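Local coordinates for protein putative polysaccharide deacetylase (Bdellovibrio bacteriovorus HD100, PDB 5JP6) that probably hydrolyses acetamide groups of peptidoglycan as a zinc-binding carbohydrate esterase family 4 deacetylase, an enzyme used in this bacterium's predation on other bacteria, at residues Gly178-Leu191 with Asp336-Leu349. The protein carries 1 engineered substitution. Sequence-based numbering, arbitrary orientation.
Sequences GPHGLYTDAILRAL and DIQRRTAEIMPQFL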
loop_
_atom_site.group_PDB
_atom_site.type_symbol
_atom_site.label_atom_id
_atom_site.label_comp_id
_atom_site.label_asym_id
_atom_site.label_seq_id
_atom_site.Cartn_x
_atom_site.Cartn_y
_atom_site.Cartn_z
ATOM N N GLY A 178 4.052 1.641 -0.718
ATOM C CA GLY A 178 5.059 1.595 0.348
ATOM C C GLY A 178 6.434 1.933 -0.212
ATOM O O GLY A 178 6.585 2.336 -1.363
ATOM N N PRO A 179 7.458 1.761 0.608
ATOM C CA PRO A 179 7.346 1.191 1.951
ATOM C C PRO A 179 6.909 2.196 2.999
ATOM O O PRO A 179 7.247 3.387 2.910
ATOM C CB PRO A 179 8.788 0.743 2.234
ATOM C CG PRO A 179 9.628 1.662 1.418
ATOM C CD PRO A 179 8.842 1.949 0.198
ATOM N N HIS A 180 6.193 1.694 3.998
ATOM C CA HIS A 180 5.915 2.474 5.217
ATOM C C HIS A 180 7.040 2.215 6.227
ATOM O O HIS A 180 7.717 1.201 6.161
ATOM C CB HIS A 180 4.553 2.070 5.803
ATOM C CG HIS A 180 4.048 2.985 6.887
ATOM N ND1 HIS A 180 4.272 2.756 8.238
ATOM C CD2 HIS A 180 3.385 4.153 6.810
ATOM C CE1 HIS A 180 3.721 3.733 8.931
ATOM N NE2 HIS A 180 3.198 4.599 8.086
ATOM N N GLY A 181 7.251 3.148 7.158
ATOM C CA GLY A 181 8.276 2.994 8.158
ATOM C C GLY A 181 8.066 1.921 9.214
ATOM O O GLY A 181 9.039 1.473 9.815
ATOM N N LEU A 182 6.805 1.503 9.407
ATOM C CA LEU A 182 6.457 0.446 10.342
ATOM C C LEU A 182 5.731 -0.723 9.713
ATOM O O LEU A 182 6.116 -1.868 9.946
ATOM C CB LEU A 182 5.537 0.997 11.436
ATOM C CG LEU A 182 6.137 2.006 12.389
ATOM C CD1 LEU A 182 5.068 2.621 13.305
ATOM C CD2 LEU A 182 7.244 1.330 13.197
ATOM N N TYR A 183 4.684 -0.449 8.925
ATOM C CA TYR A 183 3.780 -1.535 8.560
ATOM C C TYR A 183 4.396 -2.524 7.586
ATOM O O TYR A 183 4.052 -3.720 7.604
ATOM C CB TYR A 183 2.455 -1.038 7.992
ATOM C CG TYR A 183 1.844 0.183 8.647
ATOM C CD1 TYR A 183 1.891 0.422 10.023
ATOM C CD2 TYR A 183 1.139 1.079 7.858
ATOM C CE1 TYR A 183 1.318 1.570 10.561
ATOM C CE2 TYR A 183 0.561 2.213 8.381
ATOM C CZ TYR A 183 0.656 2.456 9.748
ATOM O OH TYR A 183 0.111 3.615 10.262
ATOM N N THR A 184 5.269 -2.031 6.725
ATOM C CA THR A 184 5.861 -2.889 5.734
ATOM C C THR A 184 6.671 -4.005 6.403
ATOM O O THR A 184 6.605 -5.161 5.980
ATOM C CB THR A 184 6.718 -2.053 4.732
ATOM O OG1 THR A 184 5.867 -1.142 4.048
ATOM C CG2 THR A 184 7.410 -2.969 3.743
ATOM N N ASP A 185 7.426 -3.656 7.460
ATOM C CA ASP A 185 8.203 -4.662 8.179
ATOM C C ASP A 185 7.251 -5.721 8.779
ATOM O O ASP A 185 7.587 -6.885 8.810
ATOM C CB ASP A 185 9.113 -4.026 9.234
ATOM C CG ASP A 185 10.292 -3.321 8.640
ATOM O OD1 ASP A 185 10.986 -3.935 7.823
ATOM O OD2 ASP A 185 10.479 -2.102 8.984
ATOM N N ALA A 186 6.081 -5.323 9.280
ATOM C CA ALA A 186 5.118 -6.314 9.792
ATOM C C ALA A 186 4.659 -7.265 8.668
ATOM O O ALA A 186 4.577 -8.468 8.860
ATOM C CB ALA A 186 3.914 -5.639 10.432
ATOM N N ILE A 187 4.391 -6.708 7.493
ATOM C CA ILE A 187 4.021 -7.509 6.339
ATOM C C ILE A 187 5.190 -8.463 5.967
ATOM O O ILE A 187 4.977 -9.668 5.731
ATOM C CB ILE A 187 3.481 -6.630 5.193
ATOM C CG1 ILE A 187 2.060 -6.124 5.538
ATOM C CG2 ILE A 187 3.522 -7.394 3.877
ATOM C CD1 ILE A 187 1.603 -4.936 4.733
ATOM N N LEU A 188 6.419 -7.950 5.966
ATOM C CA LEU A 188 7.592 -8.789 5.681
ATOM C C LEU A 188 7.696 -9.953 6.664
ATOM O O LEU A 188 7.985 -11.078 6.273
ATOM C CB LEU A 188 8.879 -7.979 5.709
ATOM C CG LEU A 188 9.068 -6.957 4.606
ATOM C CD1 LEU A 188 10.356 -6.184 4.782
ATOM C CD2 LEU A 188 9.057 -7.610 3.219
ATOM N N ARG A 189 7.477 -9.675 7.954
ATOM C CA ARG A 189 7.571 -10.741 8.965
ATOM C C ARG A 189 6.536 -11.814 8.687
ATOM O O ARG A 189 6.829 -13.006 8.734
ATOM C CB ARG A 189 7.362 -10.196 10.368
ATOM C CG ARG A 189 8.496 -9.312 10.835
ATOM C CD ARG A 189 8.361 -8.974 12.291
ATOM N NE ARG A 189 7.328 -7.962 12.561
ATOM C CZ ARG A 189 7.512 -6.641 12.547
ATOM N NH1 ARG A 189 8.677 -6.119 12.212
ATOM N NH2 ARG A 189 6.506 -5.831 12.847
ATOM N N ALA A 190 5.339 -11.374 8.358
ATOM C CA ALA A 190 4.238 -12.322 8.110
ATOM C C ALA A 190 4.534 -13.195 6.886
ATOM O O ALA A 190 4.345 -14.415 6.904
ATOM C CB ALA A 190 2.928 -11.584 7.936
ATOM N N LEU A 191 5.018 -12.571 5.828
ATOM C CA LEU A 191 5.360 -13.304 4.616
ATOM C C LEU A 191 6.465 -14.303 4.867
ATOM O O LEU A 191 6.398 -15.462 4.434
ATOM C CB LEU A 191 5.740 -12.336 3.494
ATOM C CG LEU A 191 4.634 -11.427 2.968
ATOM C CD1 LEU A 191 5.212 -10.328 2.090
ATOM C CD2 LEU A 191 3.588 -12.191 2.174
ATOM N N ASP A 336 0.712 -1.812 1.407
ATOM C CA ASP A 336 1.499 -2.085 2.625
ATOM C C ASP A 336 1.549 -0.803 3.502
ATOM O O ASP A 336 2.005 -0.871 4.641
ATOM C CB ASP A 336 2.888 -2.702 2.386
ATOM C CG ASP A 336 3.748 -1.911 1.444
ATOM O OD1 ASP A 336 3.215 -1.491 0.389
ATOM O OD2 ASP A 336 4.960 -1.710 1.728
ATOM N N ILE A 337 1.028 0.316 3.016
ATOM C CA ILE A 337 0.848 1.525 3.836
ATOM C C ILE A 337 -0.468 1.540 4.622
ATOM O O ILE A 337 -0.737 2.479 5.381
ATOM C CB ILE A 337 0.990 2.821 2.992
ATOM C CG1 ILE A 337 -0.092 2.917 1.926
ATOM C CG2 ILE A 337 2.369 2.885 2.349
ATOM C CD1 ILE A 337 -0.255 4.280 1.337
ATOM N N GLN A 338 -1.273 0.481 4.470
ATOM C CA GLN A 338 -2.538 0.371 5.180
ATOM C C GLN A 338 -2.294 -0.491 6.445
ATOM O O GLN A 338 -2.030 -1.692 6.354
ATOM C CB GLN A 338 -3.601 -0.293 4.310
ATOM C CG GLN A 338 -5.009 -0.193 4.891
ATOM C CD GLN A 338 -5.536 1.257 4.843
ATOM O OE1 GLN A 338 -5.596 1.929 3.784
ATOM N NE2 GLN A 338 -5.848 1.763 5.984
ATOM N N ARG A 339 -2.398 0.124 7.617
ATOM C CA ARG A 339 -2.113 -0.598 8.859
ATOM C C ARG A 339 -2.929 -1.862 8.982
ATOM O O ARG A 339 -2.399 -2.936 9.342
ATOM C CB ARG A 339 -2.307 0.279 10.090
ATOM C CG ARG A 339 -2.188 -0.545 11.342
ATOM C CD ARG A 339 -2.008 0.263 12.582
ATOM N NE ARG A 339 -1.865 -0.638 13.719
ATOM C CZ ARG A 339 -1.880 -0.264 14.982
ATOM N NH1 ARG A 339 -1.957 1.015 15.289
ATOM N NH2 ARG A 339 -1.744 -1.178 15.926
ATOM N N ARG A 340 -4.213 -1.778 8.658
ATOM C CA ARG A 340 -5.082 -2.927 8.923
ATOM C C ARG A 340 -4.679 -4.129 8.075
ATOM O O ARG A 340 -4.825 -5.250 8.506
ATOM C CB ARG A 340 -6.532 -2.564 8.688
ATOM C CG ARG A 340 -7.518 -3.577 9.220
ATOM C CD ARG A 340 -8.933 -3.014 9.123
ATOM N NE ARG A 340 -9.111 -1.696 9.707
ATOM C CZ ARG A 340 -9.507 -1.429 10.964
ATOM N NH1 ARG A 340 -9.688 -2.377 11.854
ATOM N NH2 ARG A 340 -9.716 -0.188 11.326
ATOM N N THR A 341 -4.132 -3.860 6.895
ATOM C CA THR A 341 -3.609 -4.938 6.061
ATOM C C THR A 341 -2.461 -5.676 6.733
ATOM O O THR A 341 -2.411 -6.937 6.707
ATOM C CB THR A 341 -3.238 -4.393 4.684
ATOM O OG1 THR A 341 -4.418 -3.875 4.063
ATOM C CG2 THR A 341 -2.585 -5.454 3.773
ATOM N N ALA A 342 -1.556 -4.930 7.374
ATOM C CA ALA A 342 -0.471 -5.580 8.145
ATOM C C ALA A 342 -1.091 -6.363 9.331
ATOM O O ALA A 342 -0.660 -7.498 9.635
ATOM C CB ALA A 342 0.566 -4.564 8.608
ATOM N N GLU A 343 -2.114 -5.794 10.001
ATOM C CA GLU A 343 -2.698 -6.453 11.150
ATOM C C GLU A 343 -3.323 -7.799 10.791
ATOM O O GLU A 343 -3.326 -8.703 11.617
ATOM C CB GLU A 343 -3.785 -5.567 11.790
ATOM C CG GLU A 343 -3.284 -4.263 12.389
ATOM C CD GLU A 343 -2.638 -4.435 13.751
ATOM O OE1 GLU A 343 -2.924 -5.405 14.502
ATOM O OE2 GLU A 343 -1.836 -3.529 14.125
ATOM N N ILE A 344 -3.907 -7.898 9.586
ATOM C CA ILE A 344 -4.589 -9.129 9.184
ATOM C C ILE A 344 -3.718 -10.081 8.361
ATOM O O ILE A 344 -4.172 -11.176 8.017
ATOM C CB ILE A 344 -5.898 -8.861 8.415
ATOM C CG1 ILE A 344 -5.647 -8.189 7.053
ATOM C CG2 ILE A 344 -6.852 -8.037 9.286
ATOM C CD1 ILE A 344 -6.607 -8.636 5.988
ATOM N N MET A 345 -2.462 -9.701 8.100
ATOM C CA MET A 345 -1.694 -10.478 7.133
ATOM C C MET A 345 -1.428 -11.927 7.591
ATOM O O MET A 345 -1.631 -12.874 6.804
ATOM C CB MET A 345 -0.426 -9.747 6.712
ATOM C CG MET A 345 0.288 -10.375 5.507
ATOM S SD MET A 345 -0.752 -10.548 4.021
ATOM C CE MET A 345 -1.354 -8.883 3.777
ATOM N N PRO A 346 -0.998 -12.129 8.864
ATOM C CA PRO A 346 -0.823 -13.544 9.260
ATOM C C PRO A 346 -2.101 -14.379 9.131
ATOM O O PRO A 346 -2.068 -15.507 8.648
ATOM C CB PRO A 346 -0.368 -13.432 10.717
ATOM C CG PRO A 346 0.315 -12.098 10.779
ATOM C CD PRO A 346 -0.491 -11.182 9.892
ATOM N N GLN A 347 -3.223 -13.779 9.490
ATOM C CA GLN A 347 -4.490 -14.459 9.450
ATOM C C GLN A 347 -4.889 -14.766 7.968
ATOM O O GLN A 347 -5.389 -15.862 7.621
ATOM C CB GLN A 347 -5.549 -13.625 10.140
ATOM C CG GLN A 347 -6.877 -14.360 10.260
ATOM C CD GLN A 347 -6.940 -15.277 11.484
ATOM O OE1 GLN A 347 -6.843 -14.800 12.584
ATOM N NE2 GLN A 347 -7.027 -16.574 11.286
ATOM N N PHE A 348 -4.651 -13.799 7.092
ATOM C CA PHE A 348 -4.935 -13.941 5.672
ATOM C C PHE A 348 -4.138 -15.087 5.074
ATOM O O PHE A 348 -4.664 -15.911 4.338
ATOM C CB PHE A 348 -4.637 -12.631 4.935
ATOM C CG PHE A 348 -4.755 -12.734 3.448
ATOM C CD1 PHE A 348 -5.982 -12.868 2.849
ATOM C CD2 PHE A 348 -3.626 -12.738 2.626
ATOM C CE1 PHE A 348 -6.104 -12.949 1.468
ATOM C CE2 PHE A 348 -3.752 -12.860 1.259
ATOM C CZ PHE A 348 -4.983 -12.955 0.686
ATOM N N LEU A 349 -2.844 -15.104 5.376
ATOM C CA LEU A 349 -1.982 -16.145 4.876
ATOM C C LEU A 349 -2.411 -17.539 5.359
ATOM O O LEU A 349 -2.392 -18.490 4.590
ATOM C CB LEU A 349 -0.533 -15.822 5.221
ATOM C CG LEU A 349 0.046 -14.546 4.570
ATOM C CD1 LEU A 349 1.363 -14.140 5.223
ATOM C CD2 LEU A 349 0.169 -14.716 3.077
HETATM O O HOH W 1 4.659 -1.028 -1.865
#
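At the C-terminal ends of the parallel strands in this NodB-type deacetylase domain, two loops leave strands 170-176 and 330-335 and run into neighbouring helices, joined first by Thr184 and Asp336. Thr184 OG1 donates to Asp336 OD2 at 2.6 Å, on the anti side but 31° out of the carboxylate plane, and also accepts from His180 N, so one small hydroxyl ties the loop, its own helix and the aspartate together. Asp336 CG sits between the backbone N and the carbonyl carbon (chi1 54°), which turns the carboxylate toward Gly178 and Thr184, and a water links OD1 to Gly178 N. Gly178, with no side chain, lets the aspartate carboxylate and Ile337 CG2 come close to its backbone, CG2 lying 3.6 Å from Gly178 CA.

Tyr183 stands between the two helix starts. Arg339 CB makes a CH-pi contact 3.8 Å from the ring centroid, His180 CE1 lies over the opposite face, and the carbonyl oxygens of Asp336 and Ile337 sit at the edge. The hydroxyl bonds Asn95, while the extended Arg339 chain carries its guanidinium on to Glu343, Glu94 and Asp118.

Farther along, helices 183-191 and 339-349 run nearly parallel, 8° apart with axes 8.7 Å from each other. Small residues permit this closeness: Ala342 CB packs 4.0 Å from Ala186 CB and beside Ile187 CG1, and Ala190 CB fits among Met345, Pro346 and Leu349. Phe175 of strand 170-176 touches Ile187 and Met345 from the sheet side. Adjacent parallel helices layered on parallel strands, with metal-binding Asp177 just before Gly178, are characteristic of the deformed (beta/alpha) barrel of carbohydrate esterase family 4.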